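Local coordinates for protein afamin (Homo sapiens, PDB 6FAK) that carries hydrophobic molecules in body fluids, keeping lipidated Wnt proteins soluble and active and binding vitamin E, at residues I221-F226 with K232-L237; K262-I267 with C292-N297. All coordinates share one frame; numbering follows the deposited sequence.

Interaction 1: I221-F226 with K232-L237; sequences ILSQKF and KELISL
Leu222 and Leu234 have the nearest CA atoms across the two segments, and CB of Leu222 lies 3.6 Å from CD2 of Leu234. The segment axes stay 10.8 Å apart at an angle of 132°, so the chain turns back obliquely and side chains bridge the gap. CD2 of Leu234 touches two neighbours, also lying 4.0 Å from OG of Ser223, while CG of Leu234 is 3.9 Å from that same oxygen. This is van der Waals packing; the polar need of the buried hydroxyl is met within its own helix by Ile219 O. Further along, the side chain of Leu222 slants across that of Leu237, with CD1 of Leu222 4.0 Å from CG of Leu237. Both Leu234 (chi1 -176°) and Leu237 (chi1 -177°) place CG opposite the backbone N, which carries their methyl groups out to the facing helix. Phe226, just past the helix end, adds a looser touch: CE2 of its ring stands 4.5 Å from CD2 of Leu237, approached obliquely. The contact belongs to the region that binds hydrophobic ligands, and it packs the consecutive helices 216-225 and 231-250 together as a buried contact. Phe335 of helix 326-339 packs on Ser223 and Leu234, whereas His266 and Ile267 of helix 253-268 touch Leu237.

Interaction 2: K262-I267 with C292-N297; sequences KVMNHI and CIINSN
Ile293 O, the carbonyl oxygen at the end of helix 288-295, is gripped by Ser296 twice: OG of Ser296 donates to it over 2.8 Å, and N of Ser296 over a longer 3.3 Å. Both donors come from the same face of the carbonyl plane; the hydroxyl is tilted 21° from that plane, with a C=O···OG angle of 132°. Lys225 NZ is a further donor to this oxygen. Across the contact everything is apolar. Met264 bends at chi2 (-48°), which turns its thioether toward the facing helix, and SD of Met264 comes within 3.8 Å of CD1 of Ile293. These two side chains slide past each other in opposite directions, but Met264 meets Ile294 at roughly a right angle, its CE 4.1 Å from CG1 of Ile294. Ile293 also serves Ile267 through its other branch: CG2 of Ile293 is 4.1 Å from CD1 of Ile267, again with the side chains running in opposite senses. Shortening Met264 to an alanine would probably open a gap beside Ile293 and leave Ile294 without its methyl neighbour. The contact packs helix 253-268 against helix 288-295 in the hydrophobic-ligand region. A disulfide ties Cys292 to Cys281, Phe195 of helix 177-209 lies on Ile294, and Val263 touches Asn244 of helix 231-250.

Overall arrangement
Both contacts lie within the second albumin domain, their centres about 12 Å apart, and follow one another along the chain. Interaction 1 is buried at all five touching residues and relies on leucines between helices joined by a short connection. Interaction 2 pairs helices more distant in sequence, uses isoleucine and methionine, and reaches the surface at Ile294. No helix is shared, yet polar links outside the apolar interfaces connect them: OE2 of Glu233 is 2.6 Å from NE2 of His266, and NZ of Lys225 reaches O of Ser296. Thus each helix of interaction 1 reaches one of the segments of interaction 2.

Interaction 1: I221-F226 with K232-L237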
# COMPACT_ATOMS: atom_id res chain seq x y z
N ILE A 221 -6.50 -13.75 -6.12
CA ILE A 221 -5.85 -13.98 -4.82
C ILE A 221 -6.50 -15.13 -4.06
O ILE A 221 -5.80 -16.00 -3.49
CB ILE A 221 -5.91 -12.72 -3.91
CG1 ILE A 221 -5.00 -11.61 -4.46
CG2 ILE A 221 -5.47 -13.04 -2.47
CD1 ILE A 221 -5.29 -10.24 -3.84
N LEU A 222 -7.83 -15.10 -3.96
CA LEU A 222 -8.55 -16.18 -3.23
C LEU A 222 -8.40 -17.59 -3.88
O LEU A 222 -8.34 -18.64 -3.18
CB LEU A 222 -9.99 -15.78 -3.04
CG LEU A 222 -10.26 -14.50 -2.21
CD1 LEU A 222 -11.70 -14.08 -2.25
CD2 LEU A 222 -9.85 -14.76 -0.75
N SER A 223 -8.37 -17.63 -5.21
CA SER A 223 -8.19 -18.89 -5.93
C SER A 223 -6.78 -19.46 -5.74
O SER A 223 -6.60 -20.67 -5.62
CB SER A 223 -8.52 -18.73 -7.43
OG SER A 223 -9.83 -18.23 -7.68
N GLN A 224 -5.77 -18.59 -5.69
CA GLN A 224 -4.40 -19.02 -5.34
C GLN A 224 -4.28 -19.52 -3.91
O GLN A 224 -3.62 -20.52 -3.66
CB GLN A 224 -3.38 -17.89 -5.50
CG GLN A 224 -2.64 -17.94 -6.79
CD GLN A 224 -1.54 -16.90 -6.90
OE1 GLN A 224 -1.45 -15.93 -6.11
NE2 GLN A 224 -0.73 -17.06 -7.91
N LYS A 225 -4.90 -18.79 -2.99
CA LYS A 225 -4.82 -19.11 -1.58
C LYS A 225 -5.63 -20.35 -1.19
O LYS A 225 -5.19 -21.13 -0.33
CB LYS A 225 -5.30 -17.91 -0.76
CG LYS A 225 -5.03 -18.04 0.73
CD LYS A 225 -5.59 -16.84 1.46
CE LYS A 225 -5.22 -16.82 2.94
NZ LYS A 225 -4.00 -15.98 3.15
N PHE A 226 -6.80 -20.52 -1.80
CA PHE A 226 -7.71 -21.63 -1.47
C PHE A 226 -7.99 -22.42 -2.73
O PHE A 226 -9.11 -22.44 -3.22
CB PHE A 226 -9.03 -21.10 -0.89
CG PHE A 226 -8.85 -20.20 0.30
CD1 PHE A 226 -8.14 -20.62 1.41
CD2 PHE A 226 -9.44 -18.94 0.34
CE1 PHE A 226 -7.97 -19.80 2.52
CE2 PHE A 226 -9.29 -18.11 1.44
CZ PHE A 226 -8.54 -18.55 2.54
N LYS A 232 -18.66 -21.73 -7.16
CA LYS A 232 -19.79 -21.03 -6.59
C LYS A 232 -19.49 -20.43 -5.22
O LYS A 232 -19.89 -19.30 -4.93
CB LYS A 232 -21.04 -21.92 -6.56
CG LYS A 232 -21.65 -22.07 -7.91
CD LYS A 232 -22.89 -22.98 -7.91
CE LYS A 232 -24.10 -22.53 -7.07
NZ LYS A 232 -24.85 -21.35 -7.59
N GLU A 233 -18.81 -21.19 -4.35
CA GLU A 233 -18.43 -20.73 -3.02
C GLU A 233 -17.39 -19.56 -3.12
O GLU A 233 -17.51 -18.61 -2.39
CB GLU A 233 -17.84 -21.86 -2.19
CG GLU A 233 -17.68 -21.53 -0.73
CD GLU A 233 -19.01 -21.22 -0.05
OE1 GLU A 233 -19.90 -22.11 -0.01
OE2 GLU A 233 -19.18 -20.08 0.44
N LEU A 234 -16.42 -19.68 -4.02
CA LEU A 234 -15.47 -18.60 -4.33
C LEU A 234 -16.18 -17.30 -4.77
O LEU A 234 -15.89 -16.19 -4.26
CB LEU A 234 -14.49 -19.09 -5.40
CG LEU A 234 -13.31 -18.28 -5.93
CD1 LEU A 234 -13.71 -17.30 -6.96
CD2 LEU A 234 -12.60 -17.58 -4.81
N ILE A 235 -17.13 -17.42 -5.69
CA ILE A 235 -17.88 -16.23 -6.13
C ILE A 235 -18.63 -15.62 -4.96
O ILE A 235 -18.59 -14.42 -4.78
CB ILE A 235 -18.81 -16.49 -7.34
CG1 ILE A 235 -17.97 -16.80 -8.57
CG2 ILE A 235 -19.76 -15.32 -7.59
CD1 ILE A 235 -16.94 -15.79 -8.97
N SER A 236 -19.22 -16.44 -4.12
CA SER A 236 -19.89 -15.95 -2.94
C SER A 236 -18.95 -15.19 -1.97
O SER A 236 -19.30 -14.10 -1.46
CB SER A 236 -20.59 -17.13 -2.23
OG SER A 236 -21.36 -16.63 -1.17
N LEU A 237 -17.75 -15.73 -1.80
CA LEU A 237 -16.74 -15.13 -0.94
C LEU A 237 -16.24 -13.81 -1.54
O LEU A 237 -16.05 -12.83 -0.83
CB LEU A 237 -15.59 -16.10 -0.72
CG LEU A 237 -14.44 -15.74 0.20
CD1 LEU A 237 -14.96 -15.38 1.59
CD2 LEU A 237 -13.42 -16.86 0.24

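Interaction 2: K262-I267 with C292-N297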
# COMPACT_ATOMS: atom_id res chain seq x y z
N LYS A 262 -17.50 -10.53 8.80
CA LYS A 262 -18.30 -11.36 7.89
C LYS A 262 -17.44 -12.25 6.96
O LYS A 262 -17.72 -13.43 6.79
CB LYS A 262 -19.24 -10.49 7.06
CG LYS A 262 -20.25 -11.25 6.19
CD LYS A 262 -21.24 -10.29 5.55
CE LYS A 262 -22.40 -11.03 4.90
NZ LYS A 262 -23.26 -10.15 4.04
N VAL A 263 -16.42 -11.67 6.32
CA VAL A 263 -15.54 -12.41 5.44
C VAL A 263 -14.86 -13.59 6.22
O VAL A 263 -14.88 -14.76 5.76
CB VAL A 263 -14.52 -11.49 4.74
CG1 VAL A 263 -13.39 -12.25 4.09
CG2 VAL A 263 -15.20 -10.60 3.68
N MET A 264 -14.35 -13.31 7.42
CA MET A 264 -13.62 -14.31 8.20
C MET A 264 -14.55 -15.43 8.67
O MET A 264 -14.21 -16.62 8.56
CB MET A 264 -12.89 -13.65 9.38
CG MET A 264 -11.89 -12.59 8.94
SD MET A 264 -10.83 -13.19 7.60
CE MET A 264 -9.93 -11.71 7.18
N ASN A 265 -15.74 -15.03 9.10
CA ASN A 265 -16.80 -15.98 9.42
C ASN A 265 -17.23 -16.82 8.21
O ASN A 265 -17.40 -18.03 8.37
CB ASN A 265 -18.00 -15.28 10.07
CG ASN A 265 -17.65 -14.69 11.47
OD1 ASN A 265 -16.55 -14.94 12.03
ND2 ASN A 265 -18.57 -13.90 12.03
N HIS A 266 -17.42 -16.21 7.05
CA HIS A 266 -17.67 -16.96 5.78
C HIS A 266 -16.55 -18.01 5.51
O HIS A 266 -16.83 -19.19 5.31
CB HIS A 266 -17.79 -15.99 4.61
CG HIS A 266 -18.31 -16.59 3.35
ND1 HIS A 266 -19.03 -15.85 2.44
CD2 HIS A 266 -18.23 -17.84 2.83
CE1 HIS A 266 -19.38 -16.62 1.42
NE2 HIS A 266 -18.90 -17.83 1.64
N ILE A 267 -15.31 -17.59 5.54
CA ILE A 267 -14.17 -18.47 5.39
C ILE A 267 -14.21 -19.60 6.45
O ILE A 267 -14.31 -20.78 6.09
CB ILE A 267 -12.86 -17.68 5.47
CG1 ILE A 267 -12.72 -16.80 4.20
CG2 ILE A 267 -11.61 -18.57 5.60
CD1 ILE A 267 -11.58 -15.82 4.23
N CYS A 292 -4.54 -12.95 10.94
CA CYS A 292 -4.01 -14.32 10.83
C CYS A 292 -4.34 -14.96 9.48
O CYS A 292 -3.42 -15.31 8.72
CB CYS A 292 -4.58 -15.19 11.96
SG CYS A 292 -3.86 -16.85 12.09
N ILE A 293 -5.64 -15.11 9.18
CA ILE A 293 -6.10 -15.74 7.93
C ILE A 293 -5.41 -15.10 6.75
O ILE A 293 -4.95 -15.81 5.86
CB ILE A 293 -7.65 -15.72 7.76
CG1 ILE A 293 -8.29 -16.81 8.63
CG2 ILE A 293 -8.09 -15.95 6.31
CD1 ILE A 293 -9.78 -16.61 8.89
N ILE A 294 -5.28 -13.77 6.77
CA ILE A 294 -4.59 -13.04 5.69
C ILE A 294 -3.10 -13.43 5.59
O ILE A 294 -2.56 -13.50 4.49
CB ILE A 294 -4.78 -11.49 5.81
CG1 ILE A 294 -6.25 -11.12 5.58
CG2 ILE A 294 -3.96 -10.76 4.74
CD1 ILE A 294 -6.60 -9.67 5.84
N ASN A 295 -2.46 -13.68 6.73
CA ASN A 295 -1.06 -14.10 6.78
C ASN A 295 -0.82 -15.61 6.63
O ASN A 295 0.32 -16.01 6.44
CB ASN A 295 -0.39 -13.61 8.08
CG ASN A 295 -0.00 -12.15 8.00
OD1 ASN A 295 1.15 -11.82 7.71
ND2 ASN A 295 -0.96 -11.26 8.24
N SER A 296 -1.86 -16.45 6.72
CA SER A 296 -1.65 -17.89 6.57
C SER A 296 -1.12 -18.15 5.15
O SER A 296 -1.39 -17.38 4.22
CB SER A 296 -2.92 -18.68 6.86
OG SER A 296 -3.93 -18.44 5.89
N ASN A 297 -0.32 -19.20 5.01
CA ASN A 297 0.26 -19.53 3.70
C ASN A 297 -0.79 -20.16 2.77
O ASN A 297 -1.90 -20.53 3.21
CB ASN A 297 1.53 -20.40 3.82
CG ASN A 297 1.33 -21.65 4.66
OD1 ASN A 297 0.25 -21.89 5.20
ND2 ASN A 297 2.39 -22.46 4.78